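Local coordinates for EH1AB1 (Metagenome, PDB 6I8F), which hydrolyses esters and is built on the alpha/beta hydrolase fold, probably working through a serine nucleophile, at residues 126-130 with 161-165; 152-156 with 191-196. One frame throughout, in Å; residues are numbered along the deposited sequence.

Contact 1 (126-130 with 161-165); sequences CQVIS and SFGAD
Gln127 reaches from its strand to the turn at 162-164 and gives one amide N-H to the backbone carbonyl of Phe162, NE2 to O 2.8 Å, with an N-H...O angle of 152°. CG lies anti to the backbone N (chi1 176°) and the chain stays extended beyond it, which places the amide against the 162-164 backbone. The accepting oxygen lies in the plane of the glutamine amide, whereas the donor sits somewhat tilted from the plane of the Phe162 carbonyl. Glutamine suits this buried place because its amide both donates and accepts: NE2 also bonds to Thr96 OG1, and OE1 takes a hydrogen bond from Arg83. These partners on both amide atoms leave the flat group little freedom to flip. OE1 itself is 3.2 Å from Phe162 O, a meeting of two acceptors that the neighbouring arginine charge probably eases. Next along the turn, Gly163 has a positive phi, which favours glycine, and Ala164 CB lies 4.1 Å from Gln127 NE2, a methyl small enough to sit beside the amide. Two residues along the strand, Ile129 supplies the apolar half of the contact: its CG1 branch, anti to the carbonyl carbon (chi1 -56°), carries CD1 to 4.1 Å from Phe162 CB, the two side chains crossing at about a right angle. Isoleucine thus packs at the root of the aromatic side chain, whose ring makes an edge-to-face contact with Phe81. Strand 127-132 runs in the sheet between strands 78-85 and 94-100, with helix 114-124 against Val128. The turn and short strand 164-165, which follow helix 143-157, lie over the side of strand 127-132 that bears Gln127 and Ile129.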
ATOM      1  N   CYS A 126       5.704   9.937  12.248  1.00 20.64           N
ATOM      2  CA  CYS A 126       4.723   9.753  13.304  1.00 19.97           C
ATOM      3  C   CYS A 126       5.442   9.333  14.588  1.00 19.04           C
ATOM      4  O   CYS A 126       6.413   8.600  14.528  1.00 17.26           O
ATOM      5  CB  CYS A 126       3.705   8.679  12.941  1.00 20.98           C
ATOM      6  SG  CYS A 126       2.647   9.113  11.537  1.00 21.82           S
ATOM      7  N   GLN A 127       4.958   9.822  15.735  1.00 18.85           N
ATOM      8  CA  GLN A 127       5.336   9.257  17.027  1.00 18.81           C
ATOM      9  C   GLN A 127       4.965   7.767  17.030  1.00 17.63           C
ATOM     10  O   GLN A 127       3.914   7.417  16.520  1.00 17.51           O
ATOM     11  CB  GLN A 127       4.608   9.984  18.158  1.00 18.95           C
ATOM     12  CG  GLN A 127       4.901   9.379  19.524  1.00 20.20           C
ATOM     13  CD  GLN A 127       4.424  10.221  20.683  1.00 21.57           C
ATOM     14  OE1 GLN A 127       5.146  10.391  21.661  1.00 24.70           O
ATOM     15  NE2 GLN A 127       3.196  10.712  20.606  1.00 19.06           N
ATOM     16  N   VAL A 128       5.833   6.910  17.584  1.00 18.13           N
ATOM     17  CA  VAL A 128       5.479   5.511  17.901  1.00 17.42           C
ATOM     18  C   VAL A 128       5.526   5.326  19.427  1.00 18.16           C
ATOM     19  O   VAL A 128       6.427   5.830  20.127  1.00 18.17           O
ATOM     20  CB  VAL A 128       6.382   4.497  17.173  1.00 17.84           C
ATOM     21  CG1 VAL A 128       6.024   3.054  17.517  1.00 17.47           C
ATOM     22  CG2 VAL A 128       6.337   4.701  15.664  1.00 18.48           C
ATOM     23  N   ILE A 129       4.518   4.622  19.949  1.00 17.38           N
ATOM     24  CA  ILE A 129       4.467   4.247  21.356  1.00 17.14           C
ATOM     25  C   ILE A 129       4.313   2.735  21.429  1.00 16.57           C
ATOM     26  O   ILE A 129       3.233   2.229  21.151  1.00 15.53           O
ATOM     27  CB  ILE A 129       3.336   4.963  22.109  1.00 16.67           C
ATOM     28  CG1 ILE A 129       3.442   6.481  21.964  1.00 16.83           C
ATOM     29  CG2 ILE A 129       3.338   4.540  23.572  1.00 17.36           C
ATOM     30  CD1 ILE A 129       2.279   7.243  22.572  1.00 16.98           C
ATOM     31  N   SER A 130       5.408   2.060  21.810  1.00 16.71           N
ATOM     32  CA  SER A 130       5.474   0.606  21.929  1.00 17.20           C
ATOM     33  C   SER A 130       5.002   0.173  23.329  1.00 18.41           C
ATOM     34  O   SER A 130       5.379   0.775  24.337  1.00 18.70           O
ATOM     35  CB  SER A 130       6.875   0.138  21.645  1.00 16.98           C
ATOM     36  OG  SER A 130       6.940  -1.272  21.677  1.00 16.96           O
ATOM     37  N   SER A 161      -1.113  14.336  26.830  1.00 27.96           N
ATOM     38  CA  SER A 161      -0.056  13.959  27.772  1.00 28.79           C
ATOM     39  C   SER A 161       1.022  13.149  27.052  1.00 27.13           C
ATOM     40  O   SER A 161       2.171  13.197  27.427  1.00 26.93           O
ATOM     41  CB  SER A 161      -0.575  13.162  28.957  1.00 30.19           C
ATOM     42  OG  SER A 161      -1.832  13.647  29.392  1.00 33.79           O
ATOM     43  N   PHE A 162       0.616  12.369  26.045  1.00 26.94           N
ATOM     44  CA  PHE A 162       1.533  11.531  25.281  1.00 25.70           C
ATOM     45  C   PHE A 162       2.017  12.256  24.011  1.00 26.60           C
ATOM     46  O   PHE A 162       2.647  11.642  23.162  1.00 26.97           O
ATOM     47  CB  PHE A 162       0.843  10.203  24.954  1.00 25.91           C
ATOM     48  CG  PHE A 162       0.604   9.325  26.155  1.00 25.49           C
ATOM     49  CD1 PHE A 162      -0.559   9.441  26.900  1.00 24.39           C
ATOM     50  CD2 PHE A 162       1.561   8.404  26.561  1.00 25.30           C
ATOM     51  CE1 PHE A 162      -0.764   8.648  28.016  1.00 24.76           C
ATOM     52  CE2 PHE A 162       1.347   7.603  27.672  1.00 25.59           C
ATOM     53  CZ  PHE A 162       0.189   7.734  28.402  1.00 24.62           C
ATOM     54  N   GLY A 163       1.733  13.562  23.892  1.00 26.61           N
ATOM     55  CA  GLY A 163       2.145  14.370  22.743  1.00 25.35           C
ATOM     56  C   GLY A 163       1.550  13.853  21.439  1.00 25.01           C
ATOM     57  O   GLY A 163       2.197  13.925  20.373  1.00 24.74           O
ATOM     58  N   ALA A 164       0.315  13.353  21.535  1.00 23.01           N
ATOM     59  CA  ALA A 164      -0.392  12.705  20.458  1.00 22.93           C
ATOM     60  C   ALA A 164      -1.567  13.562  19.992  1.00 22.92           C
ATOM     61  O   ALA A 164      -2.342  14.089  20.800  1.00 22.20           O
ATOM     62  CB  ALA A 164      -0.878  11.345  20.888  1.00 23.14           C
ATOM     63  N   ASP A 165      -1.699  13.642  18.668  1.00 22.67           N
ATOM     64  CA  ASP A 165      -2.870  14.175  18.014  1.00 23.09           C
ATOM     65  C   ASP A 165      -3.983  13.114  18.065  1.00 23.12           C
ATOM     66  O   ASP A 165      -3.920  12.083  17.382  1.00 20.43           O
ATOM     67  CB  ASP A 165      -2.504  14.616  16.599  1.00 23.16           C
ATOM     68  CG  ASP A 165      -3.680  15.096  15.778  1.00 23.89           C
ATOM     69  OD1 ASP A 165      -4.788  15.206  16.341  1.00 24.40           O
ATOM     70  OD2 ASP A 165      -3.485  15.313  14.568  1.00 26.05           O
TER

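Contact 2 (152-156 with 191-196); sequences FRHIR and AGETGP
With CG anti to the backbone N in both Phe152 and Arg156, the ring and the guanidinium reach toward the 191-196 loop, and a bend at chi3 (59°) turns Arg156 onto Glu193 and Thr194. Glu193 CG sits between backbone N and carbonyl carbon (chi1 36°), and the extended chain carries the carboxylate to both arginines. Arg156 NH1 donates twice, to Glu193 OE1 at 2.7 Å and to Thr194 O at 2.9 Å, both at the guanidinium edge near its plane, while NH2 adds a weak bond to the same carboxylate oxygen. Arg153, nearly one turn earlier and extended, brings NE to Glu193 OE1, also at 2.7 Å but at a poorer angle (132°). The two approach that oxygen from opposite faces of the carboxylate plane, sharing a negative charge that probably draws them together. At Arg156, a leucine would probably leave Thr194 O without this donor and Glu193 OE1 short of one arginine. Pro196 CG lies over one face of the Phe152 ring, 3.9 Å from its centroid, a CH-pi contact of a rigid, puckered proline on a flat ring; Arg156 CB lies over the rim of the opposite face. Phe152 also packs on strand 169-174 and helix 176-190. This salt-bridge network outside a Phe-Pro contact joins helix 143-157 to the loop between helix 176-190 and strand 198-202, within one of the two helical layers flanking an alpha/beta hydrolase sheet.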
ATOM      1  N   PHE A 152      -4.595   1.540  24.536  1.00 18.52           N
ATOM      2  CA  PHE A 152      -5.174   2.414  23.518  1.00 19.36           C
ATOM      3  C   PHE A 152      -6.167   3.401  24.148  1.00 20.89           C
ATOM      4  O   PHE A 152      -6.122   4.606  23.870  1.00 20.56           O
ATOM      5  CB  PHE A 152      -5.861   1.636  22.395  1.00 19.21           C
ATOM      6  CG  PHE A 152      -6.630   2.559  21.490  1.00 18.93           C
ATOM      7  CD1 PHE A 152      -5.961   3.399  20.617  1.00 18.83           C
ATOM      8  CD2 PHE A 152      -8.004   2.683  21.603  1.00 19.16           C
ATOM      9  CE1 PHE A 152      -6.657   4.319  19.846  1.00 18.48           C
ATOM     10  CE2 PHE A 152      -8.701   3.595  20.824  1.00 19.05           C
ATOM     11  CZ  PHE A 152      -8.026   4.406  19.942  1.00 19.09           C
ATOM     12  N   ARG A 153      -7.080   2.891  24.982  1.00 23.05           N
ATOM     13  CA  ARG A 153      -8.088   3.759  25.637  1.00 24.11           C
ATOM     14  C   ARG A 153      -7.363   4.832  26.471  1.00 23.17           C
ATOM     15  O   ARG A 153      -7.720   5.988  26.437  1.00 22.49           O
ATOM     16  CB  ARG A 153      -9.045   2.934  26.505  1.00 25.81           C
ATOM     17  CG  ARG A 153     -10.025   2.053  25.745  1.00 28.68           C
ATOM     18  CD  ARG A 153     -11.024   1.382  26.676  1.00 32.36           C
ATOM     19  NE  ARG A 153     -12.078   0.664  25.961  1.00 37.12           N
ATOM     20  CZ  ARG A 153     -12.688  -0.450  26.388  1.00 39.51           C
ATOM     21  NH1 ARG A 153     -12.264  -1.073  27.479  1.00 39.84           N
ATOM     22  NH2 ARG A 153     -13.714  -0.945  25.711  1.00 38.35           N
ATOM     23  N   HIS A 154      -6.320   4.436  27.206  1.00 24.57           N
ATOM     24  CA  HIS A 154      -5.601   5.355  28.100  1.00 24.66           C
ATOM     25  C   HIS A 154      -4.886   6.463  27.306  1.00 23.76           C
ATOM     26  O   HIS A 154      -4.939   7.645  27.668  1.00 21.89           O
ATOM     27  CB  HIS A 154      -4.614   4.584  28.976  1.00 25.65           C
ATOM     28  CG  HIS A 154      -3.851   5.466  29.905  1.00 25.95           C
ATOM     29  ND1 HIS A 154      -4.385   5.913  31.103  1.00 26.83           N
ATOM     30  CD2 HIS A 154      -2.624   6.022  29.801  1.00 26.48           C
ATOM     31  CE1 HIS A 154      -3.504   6.686  31.710  1.00 26.40           C
ATOM     32  NE2 HIS A 154      -2.411   6.765  30.931  1.00 27.59           N
ATOM     33  N   ILE A 155      -4.182   6.079  26.238  1.00 22.40           N
ATOM     34  CA  ILE A 155      -3.482   7.070  25.387  1.00 22.02           C
ATOM     35  C   ILE A 155      -4.506   7.945  24.646  1.00 22.14           C
ATOM     36  O   ILE A 155      -4.327   9.165  24.576  1.00 23.40           O
ATOM     37  CB  ILE A 155      -2.484   6.370  24.454  1.00 20.61           C
ATOM     38  CG1 ILE A 155      -1.353   5.756  25.288  1.00 21.33           C
ATOM     39  CG2 ILE A 155      -1.976   7.338  23.392  1.00 20.35           C
ATOM     40  CD1 ILE A 155      -0.619   4.614  24.630  1.00 21.11           C
ATOM     41  N   ARG A 156      -5.584   7.337  24.136  1.00 21.61           N
ATOM     42  CA  ARG A 156      -6.676   8.080  23.475  1.00 22.29           C
ATOM     43  C   ARG A 156      -7.229   9.142  24.435  1.00 24.03           C
ATOM     44  O   ARG A 156      -7.423  10.286  24.059  1.00 23.64           O
ATOM     45  CB  ARG A 156      -7.782   7.124  23.007  1.00 21.98           C
ATOM     46  CG  ARG A 156      -9.002   7.791  22.379  1.00 21.25           C
ATOM     47  CD  ARG A 156     -10.275   6.955  22.471  1.00 22.37           C
ATOM     48  NE  ARG A 156     -10.685   6.627  23.835  1.00 20.92           N
ATOM     49  CZ  ARG A 156     -11.377   5.543  24.193  1.00 20.90           C
ATOM     50  NH1 ARG A 156     -11.824   4.690  23.287  1.00 20.35           N
ATOM     51  NH2 ARG A 156     -11.609   5.309  25.472  1.00 21.19           N
ATOM     52  N   ALA A 191     -17.999  -1.608  21.512  1.00 30.36           N
ATOM     53  CA  ALA A 191     -18.333  -0.935  22.774  1.00 29.64           C
ATOM     54  C   ALA A 191     -18.935   0.458  22.532  1.00 31.85           C
ATOM     55  O   ALA A 191     -19.288   1.141  23.488  1.00 35.75           O
ATOM     56  CB  ALA A 191     -17.097  -0.847  23.624  1.00 29.46           C
ATOM     57  N   GLY A 192     -19.026   0.888  21.266  1.00 30.19           N
ATOM     58  CA  GLY A 192     -19.583   2.183  20.911  1.00 29.25           C
ATOM     59  C   GLY A 192     -18.685   3.343  21.307  1.00 30.17           C
ATOM     60  O   GLY A 192     -19.168   4.438  21.540  1.00 29.88           O
ATOM     61  N   GLU A 193     -17.365   3.135  21.380  1.00 29.42           N
ATOM     62  CA  GLU A 193     -16.497   4.281  21.677  1.00 32.18           C
ATOM     63  C   GLU A 193     -15.605   4.582  20.464  1.00 28.99           C
ATOM     64  O   GLU A 193     -15.617   3.851  19.460  1.00 27.95           O
ATOM     65  CB  GLU A 193     -15.729   4.111  22.992  1.00 36.07           C
ATOM     66  CG  GLU A 193     -15.267   2.712  23.315  1.00 41.25           C
ATOM     67  CD  GLU A 193     -14.492   2.680  24.621  1.00 43.49           C
ATOM     68  OE1 GLU A 193     -13.248   2.727  24.571  1.00 41.75           O
ATOM     69  OE2 GLU A 193     -15.137   2.641  25.685  1.00 51.75           O
ATOM     70  N   THR A 194     -14.894   5.709  20.555  1.00 26.78           N
ATOM     71  CA  THR A 194     -13.938   6.151  19.557  1.00 26.60           C
ATOM     72  C   THR A 194     -12.780   5.154  19.472  1.00 24.21           C
ATOM     73  O   THR A 194     -12.107   4.869  20.441  1.00 23.01           O
ATOM     74  CB  THR A 194     -13.444   7.560  19.883  1.00 28.55           C
ATOM     75  OG1 THR A 194     -14.619   8.366  19.875  1.00 29.41           O
ATOM     76  CG2 THR A 194     -12.431   8.101  18.895  1.00 30.42           C
ATOM     77  N   GLY A 195     -12.577   4.625  18.270  1.00 24.08           N
ATOM     78  CA  GLY A 195     -11.522   3.713  18.021  1.00 23.10           C
ATOM     79  C   GLY A 195     -10.352   4.400  17.334  1.00 22.17           C
ATOM     80  O   GLY A 195     -10.382   5.606  17.096  1.00 22.12           O
ATOM     81  N   PRO A 196      -9.298   3.627  16.996  1.00 20.75           N
ATOM     82  CA  PRO A 196      -8.145   4.144  16.269  1.00 19.26           C
ATOM     83  C   PRO A 196      -8.541   4.730  14.913  1.00 18.59           C
ATOM     84  O   PRO A 196      -9.510   4.292  14.330  1.00 18.59           O
ATOM     85  CB  PRO A 196      -7.274   2.898  16.062  1.00 19.38           C
ATOM     86  CG  PRO A 196      -7.670   1.988  17.196  1.00 20.06           C
ATOM     87  CD  PRO A 196      -9.165   2.195  17.302  1.00 20.89           C
TER

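Helix 143-157 ties the two contacts together, since it follows the strand of contact 1, carries residues 152-156 of contact 2 and leads into the turn at 161-165. The contact centres are 14 Å apart, yet their side chains touch: Phe162 CZ lies 3.6 Å from His154 CD2 and 4.0 Å from Ile155 CG1, and Ile129 CG2 is 4.1 Å from Ile155 CD1. The helix packs on contact 1 through His154 and Ile155, and on the 191-196 loop through Phe152, Arg153 and Arg156. A glycerol, probably from crystallisation, lies about 4 Å from Gly163 (nearest atoms). The probable nucleophile elbow joins strand 169-174 to helix 176-190, so contact 2 follows the end of that helix remote from the elbow.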